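Local coordinates for Cif-like 1 (Burkholderia cenocepacia, PDB 7JQY), which is a Cif-like member of the alpha/beta hydrolase family, characterised as an epoxide hydrolase and assembled as an octamer, at residues 169-183 / 221-233. The protein carries 1 engineered substitution. Residues are numbered along the deposited sequence; the frame is centred on the assembly and turned at random.
Sequences HFGLHQQRDIAEMLI and LRAGFELYRAFPQ
R229 of segment 221-233 reaches to the turn between helices 169-173 and 178-183, and its guanidinium illustrates how one arginine can tie two helices together. End-on, NH2 meets E180 OE1 and NH1 meets E180 OE2, both at 2.8 Å; OE1 is approached from above the carboxylate plane. NE bonds to the carbonyl O of H173 at 2.9 Å, in the carbonyl plane. The group is sandwiched between F225 CB and R176 CA on opposite faces, which, with the bonds at its edge, restricts its rotation. R176 grips E226 side-on: NE lies 3.1 Å from E226 OE2 and NH2 3.2 Å from E226 OE1, with the two flat groups nearly coplanar. E226 OE2 also accepts from R229 NH1, a shared carboxylate that probably offsets the proximity of the two arginines.

Aromatic packing makes up much of the rest. With CG beside the backbone N (chi1 -71°), the H173 ring is placed so that it has F225 over one face and Y228 at its edge: F225 CE1 sits over the centre of the imidazole, 3.4 Å from H173 CD2, while the ND1 edge points at the face of Y228, planes at 88°. The edges of F231 and, more offset, Y228 point toward the face of F170, and a water bridges H169 NE2 and Y228 OH. F225 is also a knob among H173, A179, E180 and I183, its CZ 3.6 Å from I183 CD1.

A further polar link comes from Q174, whose extended side chain carries NE2 to Y228 O (3.1 Å); F231 N reaches the same oxygen from the opposite face.

In sequence the helices lie between strands 140-146 and 250-255, the usual insertion point of the cap domain in alpha/beta hydrolases. W57 meets H173 and Y228 edge-to-face, Y190 of helix 187-198 bonds H173 NE2, and helix 124-135 packs against F231.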
ATOM      1  N   HIS B 169      14.039  -4.109  23.315  1.00 39.55           N
ATOM      2  CA  HIS B 169      13.270  -4.898  22.366  1.00 41.01           C
ATOM      3  C   HIS B 169      12.763  -6.209  22.951  1.00 41.54           C
ATOM      4  O   HIS B 169      11.943  -6.871  22.307  1.00 42.36           O
ATOM      5  CB  HIS B 169      14.120  -5.155  21.116  1.00 38.00           C
ATOM      6  CG  HIS B 169      15.378  -5.916  21.389  1.00 40.28           C
ATOM      7  ND1 HIS B 169      16.429  -5.389  22.111  1.00 38.37           N
ATOM      8  CD2 HIS B 169      15.755  -7.168  21.031  1.00 37.81           C
ATOM      9  CE1 HIS B 169      17.395  -6.287  22.195  1.00 39.72           C
ATOM     10  NE2 HIS B 169      17.011  -7.377  21.547  1.00 39.56           N
ATOM     11  N   PHE B 170      13.236  -6.602  24.135  1.00 40.62           N
ATOM     12  CA  PHE B 170      12.728  -7.810  24.777  1.00 41.21           C
ATOM     13  C   PHE B 170      11.216  -7.732  24.947  1.00 45.14           C
ATOM     14  O   PHE B 170      10.494  -8.701  24.679  1.00 42.55           O
ATOM     15  CB  PHE B 170      13.402  -8.016  26.136  1.00 41.59           C
ATOM     16  CG  PHE B 170      14.785  -8.611  26.059  1.00 42.10           C
ATOM     17  CD1 PHE B 170      15.548  -8.500  24.907  1.00 39.55           C
ATOM     18  CD2 PHE B 170      15.322  -9.281  27.147  1.00 40.51           C
ATOM     19  CE1 PHE B 170      16.818  -9.050  24.841  1.00 40.17           C
ATOM     20  CE2 PHE B 170      16.588  -9.834  27.086  1.00 41.66           C
ATOM     21  CZ  PHE B 170      17.338  -9.718  25.932  1.00 43.00           C
ATOM     22  N   GLY B 171      10.720  -6.586  25.419  1.00 41.75           N
ATOM     23  CA  GLY B 171       9.284  -6.433  25.590  1.00 41.16           C
ATOM     24  C   GLY B 171       8.515  -6.586  24.289  1.00 43.84           C
ATOM     25  O   GLY B 171       7.583  -7.387  24.196  1.00 41.55           O
ATOM     26  N   LEU B 172       8.889  -5.806  23.268  1.00 43.46           N
ATOM     27  CA  LEU B 172       8.169  -5.847  21.999  1.00 43.47           C
ATOM     28  C   LEU B 172       8.197  -7.243  21.396  1.00 40.92           C
ATOM     29  O   LEU B 172       7.167  -7.766  20.967  1.00 40.41           O
ATOM     30  CB  LEU B 172       8.758  -4.831  21.018  1.00 41.62           C
ATOM     31  CG  LEU B 172       8.243  -4.985  19.584  1.00 40.26           C
ATOM     32  CD1 LEU B 172       6.754  -4.684  19.515  1.00 40.64           C
ATOM     33  CD2 LEU B 172       9.016  -4.108  18.603  1.00 38.24           C
ATOM     34  N   HIS B 173       9.378  -7.859  21.346  1.00 40.98           N
ATOM     35  CA  HIS B 173       9.486  -9.177  20.739  1.00 41.10           C
ATOM     36  C   HIS B 173       8.654 -10.203  21.487  1.00 44.05           C
ATOM     37  O   HIS B 173       8.227 -11.201  20.899  1.00 40.18           O
ATOM     38  CB  HIS B 173      10.944  -9.611  20.685  1.00 40.42           C
ATOM     39  CG  HIS B 173      11.754  -8.844  19.692  1.00 35.52           C
ATOM     40  ND1 HIS B 173      13.026  -9.219  19.323  1.00 34.20           N
ATOM     41  CD2 HIS B 173      11.471  -7.718  18.993  1.00 36.09           C
ATOM     42  CE1 HIS B 173      13.496  -8.355  18.441  1.00 35.82           C
ATOM     43  NE2 HIS B 173      12.572  -7.438  18.221  1.00 35.51           N
ATOM     44  N   GLN B 174       8.387  -9.970  22.768  1.00 41.68           N
ATOM     45  CA  GLN B 174       7.597 -10.925  23.528  1.00 42.51           C
ATOM     46  C   GLN B 174       6.099 -10.721  23.366  1.00 39.56           C
ATOM     47  O   GLN B 174       5.331 -11.504  23.930  1.00 39.33           O
ATOM     48  CB  GLN B 174       7.985 -10.869  25.008  1.00 40.49           C
ATOM     49  CG  GLN B 174       9.251 -11.638  25.330  1.00 44.28           C
ATOM     50  CD  GLN B 174       9.772 -11.343  26.732  1.00 44.52           C
ATOM     51  OE1 GLN B 174       9.339 -10.393  27.372  1.00 45.87           O
ATOM     52  NE2 GLN B 174      10.718 -12.144  27.196  1.00 44.83           N
ATOM     53  N   GLN B 175       5.664  -9.725  22.595  1.00 39.51           N
ATOM     54  CA  GLN B 175       4.241  -9.511  22.314  1.00 39.51           C
ATOM     55  C   GLN B 175       3.826 -10.345  21.095  1.00 42.57           C
ATOM     56  O   GLN B 175       4.071  -9.962  19.946  1.00 41.04           O
ATOM     57  CB  GLN B 175       3.963  -8.028  22.094  1.00 41.24           C
ATOM     58  CG  GLN B 175       4.470  -7.118  23.218  1.00 43.24           C
ATOM     59  CD  GLN B 175       4.051  -7.596  24.601  1.00 44.30           C
ATOM     60  OE1 GLN B 175       2.866  -7.575  24.946  1.00 47.20           O
ATOM     61  NE2 GLN B 175       5.020  -8.047  25.393  1.00 42.01           N
ATOM     62  N   ARG B 176       3.171 -11.479  21.341  1.00 41.97           N
ATOM     63  CA  ARG B 176       2.758 -12.352  20.251  1.00 41.69           C
ATOM     64  C   ARG B 176       1.778 -11.629  19.334  1.00 41.54           C
ATOM     65  O   ARG B 176       0.844 -10.970  19.800  1.00 40.30           O
ATOM     66  CB  ARG B 176       2.129 -13.634  20.805  1.00 42.33           C
ATOM     67  CG  ARG B 176       1.870 -14.721  19.736  1.00 42.30           C
ATOM     68  CD  ARG B 176       1.602 -16.081  20.355  1.00 41.47           C
ATOM     69  NE  ARG B 176       2.819 -16.746  20.814  1.00 45.02           N
ATOM     70  CZ  ARG B 176       3.151 -16.882  22.096  1.00 46.15           C
ATOM     71  NH1 ARG B 176       2.358 -16.396  23.041  1.00 45.34           N
ATOM     72  NH2 ARG B 176       4.269 -17.507  22.435  1.00 45.72           N
ATOM     73  N   ASP B 177       2.024 -11.737  18.026  1.00 40.51           N
ATOM     74  CA  ASP B 177       1.209 -11.165  16.953  1.00 39.05           C
ATOM     75  C   ASP B 177       1.375  -9.661  16.808  1.00 41.04           C
ATOM     76  O   ASP B 177       1.382  -9.142  15.684  1.00 39.09           O
ATOM     77  CB  ASP B 177      -0.267 -11.523  17.147  1.00 38.41           C
ATOM     78  CG  ASP B 177      -0.461 -12.991  17.430  1.00 42.98           C
ATOM     79  OD1 ASP B 177      -1.120 -13.314  18.436  1.00 43.11           O
ATOM     80  OD2 ASP B 177       0.062 -13.823  16.646  1.00 46.09           O
ATOM     81  N   ILE B 178       1.504  -8.935  17.921  1.00 39.17           N
ATOM     82  CA  ILE B 178       1.690  -7.494  17.808  1.00 38.41           C
ATOM     83  C   ILE B 178       3.015  -7.195  17.120  1.00 36.16           C
ATOM     84  O   ILE B 178       3.089  -6.353  16.215  1.00 35.56           O
ATOM     85  CB  ILE B 178       1.629  -6.819  19.194  1.00 40.07           C
ATOM     86  CG1 ILE B 178       0.201  -6.824  19.746  1.00 42.23           C
ATOM     87  CG2 ILE B 178       2.176  -5.404  19.103  1.00 36.82           C
ATOM     88  CD1 ILE B 178      -0.782  -6.025  18.921  1.00 44.80           C
ATOM     89  N   ALA B 179       4.080  -7.887  17.546  1.00 36.54           N
ATOM     90  CA  ALA B 179       5.406  -7.688  16.966  1.00 34.61           C
ATOM     91  C   ALA B 179       5.420  -8.024  15.479  1.00 39.12           C
ATOM     92  O   ALA B 179       5.979  -7.272  14.667  1.00 36.59           O
ATOM     93  CB  ALA B 179       6.430  -8.542  17.713  1.00 34.50           C
ATOM     94  N   GLU B 180       4.804  -9.158  15.102  1.00 34.41           N
ATOM     95  CA  GLU B 180       4.748  -9.544  13.693  1.00 37.14           C
ATOM     96  C   GLU B 180       3.947  -8.538  12.883  1.00 36.16           C
ATOM     97  O   GLU B 180       4.351  -8.144  11.786  1.00 34.85           O
ATOM     98  CB  GLU B 180       4.150 -10.951  13.555  1.00 34.10           C
ATOM     99  CG  GLU B 180       5.055 -12.047  14.100  1.00 33.18           C
ATOM    100  CD  GLU B 180       4.812 -12.351  15.575  1.00 38.08           C
ATOM    101  OE1 GLU B 180       4.462 -11.413  16.334  1.00 40.91           O
ATOM    102  OE2 GLU B 180       4.991 -13.522  15.987  1.00 39.38           O
ATOM    103  N   MET B 181       2.819  -8.086  13.422  1.00 37.43           N
ATOM    104  CA  MET B 181       1.986  -7.146  12.689  1.00 35.66           C
ATOM    105  C   MET B 181       2.690  -5.805  12.500  1.00 37.65           C
ATOM    106  O   MET B 181       2.523  -5.151  11.464  1.00 38.63           O
ATOM    107  CB  MET B 181       0.661  -6.979  13.420  1.00 39.79           C
ATOM    108  CG  MET B 181      -0.042  -5.674  13.176  1.00 44.85           C
ATOM    109  SD  MET B 181      -1.290  -5.497  14.439  1.00 50.75           S
ATOM    110  CE  MET B 181      -0.559  -4.187  15.469  1.00 45.25           C
ATOM    111  N   LEU B 182       3.454  -5.360  13.501  1.00 39.22           N
ATOM    112  CA  LEU B 182       4.129  -4.069  13.375  1.00 36.59           C
ATOM    113  C   LEU B 182       5.310  -4.149  12.419  1.00 33.65           C
ATOM    114  O   LEU B 182       5.537  -3.227  11.627  1.00 35.36           O
ATOM    115  CB  LEU B 182       4.610  -3.584  14.746  1.00 35.93           C
ATOM    116  CG  LEU B 182       3.558  -3.186  15.774  1.00 37.93           C
ATOM    117  CD1 LEU B 182       4.258  -2.679  17.026  1.00 39.23           C
ATOM    118  CD2 LEU B 182       2.627  -2.136  15.207  1.00 36.69           C
ATOM    119  N   ILE B 183       6.084  -5.234  12.483  1.00 31.55           N
ATOM    120  CA  ILE B 183       7.353  -5.280  11.763  1.00 34.89           C
ATOM    121  C   ILE B 183       7.250  -5.938  10.375  1.00 34.64           C
ATOM    122  O   ILE B 183       8.117  -5.695   9.521  1.00 32.66           O
ATOM    123  CB  ILE B 183       8.408  -5.960  12.662  1.00 33.89           C
ATOM    124  CG1 ILE B 183       8.568  -5.161  13.966  1.00 36.70           C
ATOM    125  CG2 ILE B 183       9.759  -6.046  11.961  1.00 35.10           C
ATOM    126  CD1 ILE B 183       9.292  -5.898  15.069  1.00 34.73           C
ATOM    127  N   LEU B 221       9.841 -14.022  10.968  1.00 35.35           N
ATOM    128  CA  LEU B 221       9.649 -13.095  12.082  1.00 34.04           C
ATOM    129  C   LEU B 221       9.074 -13.822  13.287  1.00 37.07           C
ATOM    130  O   LEU B 221       9.597 -13.707  14.406  1.00 34.84           O
ATOM    131  CB  LEU B 221       8.716 -11.956  11.670  1.00 30.46           C
ATOM    132  CG  LEU B 221       9.236 -10.802  10.827  1.00 34.69           C
ATOM    133  CD1 LEU B 221       8.101  -9.812  10.627  1.00 30.88           C
ATOM    134  CD2 LEU B 221      10.445 -10.112  11.505  1.00 31.32           C
ATOM    135  N   ARG B 222       7.998 -14.591  13.067  1.00 33.28           N
ATOM    136  CA  ARG B 222       7.351 -15.320  14.152  1.00 36.11           C
ATOM    137  C   ARG B 222       8.336 -16.238  14.852  1.00 37.02           C
ATOM    138  O   ARG B 222       8.461 -16.215  16.083  1.00 37.78           O
ATOM    139  CB  ARG B 222       6.169 -16.146  13.615  1.00 37.35           C
ATOM    140  CG  ARG B 222       5.705 -17.208  14.600  1.00 34.08           C
ATOM    141  CD  ARG B 222       4.570 -18.096  14.064  1.00 38.05           C
ATOM    142  NE  ARG B 222       5.019 -19.032  13.037  1.00 35.99           N
ATOM    143  CZ  ARG B 222       5.761 -20.105  13.285  1.00 39.60           C
ATOM    144  NH1 ARG B 222       6.144 -20.372  14.527  1.00 41.90           N
ATOM    145  NH2 ARG B 222       6.115 -20.921  12.297  1.00 41.40           N
ATOM    146  N   ALA B 223       9.059 -17.043  14.077  1.00 37.16           N
ATOM    147  CA  ALA B 223       9.991 -17.992  14.670  1.00 36.01           C
ATOM    148  C   ALA B 223      11.085 -17.268  15.438  1.00 36.89           C
ATOM    149  O   ALA B 223      11.512 -17.725  16.505  1.00 36.46           O
ATOM    150  CB  ALA B 223      10.605 -18.877  13.589  1.00 37.69           C
ATOM    151  N   GLY B 224      11.573 -16.154  14.896  1.00 36.72           N
ATOM    152  CA  GLY B 224      12.581 -15.383  15.614  1.00 36.07           C
ATOM    153  C   GLY B 224      12.068 -14.838  16.935  1.00 35.58           C
ATOM    154  O   GLY B 224      12.744 -14.932  17.957  1.00 39.22           O
ATOM    155  N   PHE B 225      10.830 -14.332  16.947  1.00 37.91           N
ATOM    156  CA  PHE B 225      10.282 -13.743  18.166  1.00 39.88           C
ATOM    157  C   PHE B 225       9.960 -14.796  19.219  1.00 41.55           C
ATOM    158  O   PHE B 225       9.946 -14.483  20.416  1.00 40.39           O
ATOM    159  CB  PHE B 225       9.037 -12.920  17.842  1.00 39.36           C
ATOM    160  CG  PHE B 225       9.324 -11.691  17.032  1.00 39.16           C
ATOM    161  CD1 PHE B 225      10.534 -11.026  17.168  1.00 38.75           C
ATOM    162  CD2 PHE B 225       8.392 -11.210  16.122  1.00 37.56           C
ATOM    163  CE1 PHE B 225      10.807  -9.889  16.418  1.00 37.35           C
ATOM    164  CE2 PHE B 225       8.659 -10.086  15.365  1.00 36.62           C
ATOM    165  CZ  PHE B 225       9.869  -9.422  15.515  1.00 36.74           C
ATOM    166  N   GLU B 226       9.662 -16.029  18.798  1.00 39.16           N
ATOM    167  CA  GLU B 226       9.415 -17.113  19.742  1.00 40.10           C
ATOM    168  C   GLU B 226      10.663 -17.492  20.532  1.00 41.07           C
ATOM    169  O   GLU B 226      10.545 -18.075  21.618  1.00 41.24           O
ATOM    170  CB  GLU B 226       8.881 -18.344  19.001  1.00 40.37           C
ATOM    171  CG  GLU B 226       7.494 -18.164  18.385  1.00 36.85           C
ATOM    172  CD  GLU B 226       6.391 -18.018  19.420  1.00 41.02           C
ATOM    173  OE1 GLU B 226       6.524 -18.596  20.521  1.00 46.56           O
ATOM    174  OE2 GLU B 226       5.390 -17.325  19.138  1.00 43.14           O
ATOM    175  N   LEU B 227      11.854 -17.193  20.011  1.00 37.53           N
ATOM    176  CA  LEU B 227      13.053 -17.351  20.823  1.00 41.08           C
ATOM    177  C   LEU B 227      12.985 -16.459  22.055  1.00 40.62           C
ATOM    178  O   LEU B 227      13.329 -16.889  23.162  1.00 38.35           O
ATOM    179  CB  LEU B 227      14.300 -17.003  20.008  1.00 40.53           C
ATOM    180  CG  LEU B 227      14.487 -17.716  18.672  1.00 40.58           C
ATOM    181  CD1 LEU B 227      15.525 -17.003  17.790  1.00 34.98           C
ATOM    182  CD2 LEU B 227      14.909 -19.119  18.974  1.00 37.02           C
ATOM    183  N   TYR B 228      12.508 -15.222  21.876  1.00 39.88           N
ATOM    184  CA  TYR B 228      12.358 -14.260  22.963  1.00 43.21           C
ATOM    185  C   TYR B 228      11.155 -14.579  23.841  1.00 44.46           C
ATOM    186  O   TYR B 228      11.174 -14.301  25.046  1.00 42.05           O
ATOM    187  CB  TYR B 228      12.236 -12.846  22.387  1.00 40.27           C
ATOM    188  CG  TYR B 228      13.498 -12.358  21.695  1.00 40.80           C
ATOM    189  CD1 TYR B 228      14.364 -11.484  22.332  1.00 43.79           C
ATOM    190  CD2 TYR B 228      13.819 -12.772  20.402  1.00 40.93           C
ATOM    191  CE1 TYR B 228      15.519 -11.039  21.719  1.00 42.50           C
ATOM    192  CE2 TYR B 228      14.970 -12.328  19.774  1.00 40.66           C
ATOM    193  CZ  TYR B 228      15.818 -11.459  20.442  1.00 41.61           C
ATOM    194  OH  TYR B 228      16.967 -11.012  19.839  1.00 40.91           O
ATOM    195  N   ARG B 229      10.092 -15.136  23.258  1.00 43.85           N
ATOM    196  CA  ARG B 229       8.930 -15.495  24.057  1.00 43.56           C
ATOM    197  C   ARG B 229       9.222 -16.688  24.951  1.00 42.88           C
ATOM    198  O   ARG B 229       8.498 -16.911  25.926  1.00 48.39           O
ATOM    199  CB  ARG B 229       7.737 -15.761  23.151  1.00 44.41           C
ATOM    200  CG  ARG B 229       7.189 -14.495  22.539  1.00 44.07           C
ATOM    201  CD  ARG B 229       6.583 -14.749  21.166  1.00 41.98           C
ATOM    202  NE  ARG B 229       6.464 -13.494  20.430  1.00 41.47           N
ATOM    203  CZ  ARG B 229       5.981 -13.385  19.198  1.00 41.53           C
ATOM    204  NH1 ARG B 229       5.561 -14.474  18.538  1.00 41.47           N
ATOM    205  NH2 ARG B 229       5.925 -12.188  18.619  1.00 39.76           N
ATOM    206  N   ALA B 230      10.287 -17.428  24.660  1.00 44.22           N
ATOM    207  CA  ALA B 230      10.735 -18.544  25.484  1.00 45.39           C
ATOM    208  C   ALA B 230      11.717 -18.134  26.584  1.00 42.79           C
ATOM    209  O   ALA B 230      12.178 -19.007  27.324  1.00 41.61           O
ATOM    210  CB  ALA B 230      11.393 -19.614  24.610  1.00 37.99           C
ATOM    211  N   PHE B 231      12.090 -16.852  26.686  1.00 43.77           N
ATOM    212  CA  PHE B 231      13.066 -16.439  27.703  1.00 45.40           C
ATOM    213  C   PHE B 231      12.696 -16.861  29.124  1.00 45.16           C
ATOM    214  O   PHE B 231      13.579 -17.377  29.830  1.00 48.46           O
ATOM    215  CB  PHE B 231      13.300 -14.921  27.642  1.00 42.76           C
ATOM    216  CG  PHE B 231      14.282 -14.494  26.584  1.00 43.40           C
ATOM    217  CD1 PHE B 231      15.018 -15.431  25.870  1.00 45.84           C
ATOM    218  CD2 PHE B 231      14.430 -13.154  26.268  1.00 40.04           C
ATOM    219  CE1 PHE B 231      15.911 -15.030  24.881  1.00 41.95           C
ATOM    220  CE2 PHE B 231      15.318 -12.745  25.286  1.00 40.67           C
ATOM    221  CZ  PHE B 231      16.059 -13.680  24.588  1.00 42.09           C
ATOM    222  N   PRO B 232      11.454 -16.694  29.608  1.00 43.63           N
ATOM    223  CA  PRO B 232      11.169 -17.144  30.986  1.00 48.34           C
ATOM    224  C   PRO B 232      11.480 -18.612  31.218  1.00 48.23           C
ATOM    225  O   PRO B 232      12.105 -18.963  32.230  1.00 49.59           O
ATOM    226  CB  PRO B 232       9.668 -16.853  31.162  1.00 48.29           C
ATOM    227  CG  PRO B 232       9.256 -16.017  30.022  1.00 45.85           C
ATOM    228  CD  PRO B 232      10.391 -15.819  29.081  1.00 43.19           C
ATOM    229  N   GLN B 233      11.114 -19.473  30.267  1.00 48.84           N
ATOM    230  CA  GLN B 233      11.431 -20.890  30.373  1.00 45.76           C
ATOM    231  C   GLN B 233      12.935 -21.117  30.358  1.00 46.66           C
ATOM    232  O   GLN B 233      13.447 -21.998  31.062  1.00 50.57           O
ATOM    233  CB  GLN B 233      10.753 -21.645  29.227  1.00 50.31           C
ATOM    234  CG  GLN B 233      11.099 -23.104  29.120  1.00 49.74           C
ATOM    235  CD  GLN B 233      10.345 -23.802  27.979  1.00 54.01           C
ATOM    236  OE1 GLN B 233       9.562 -23.180  27.245  1.00 49.04           O
ATOM    237  NE2 GLN B 233      10.584 -25.098  27.831  1.00 49.62           N
TER
HETATM  238  O   HOH W   1      19.010  -9.774  21.167  1.00 41.34           O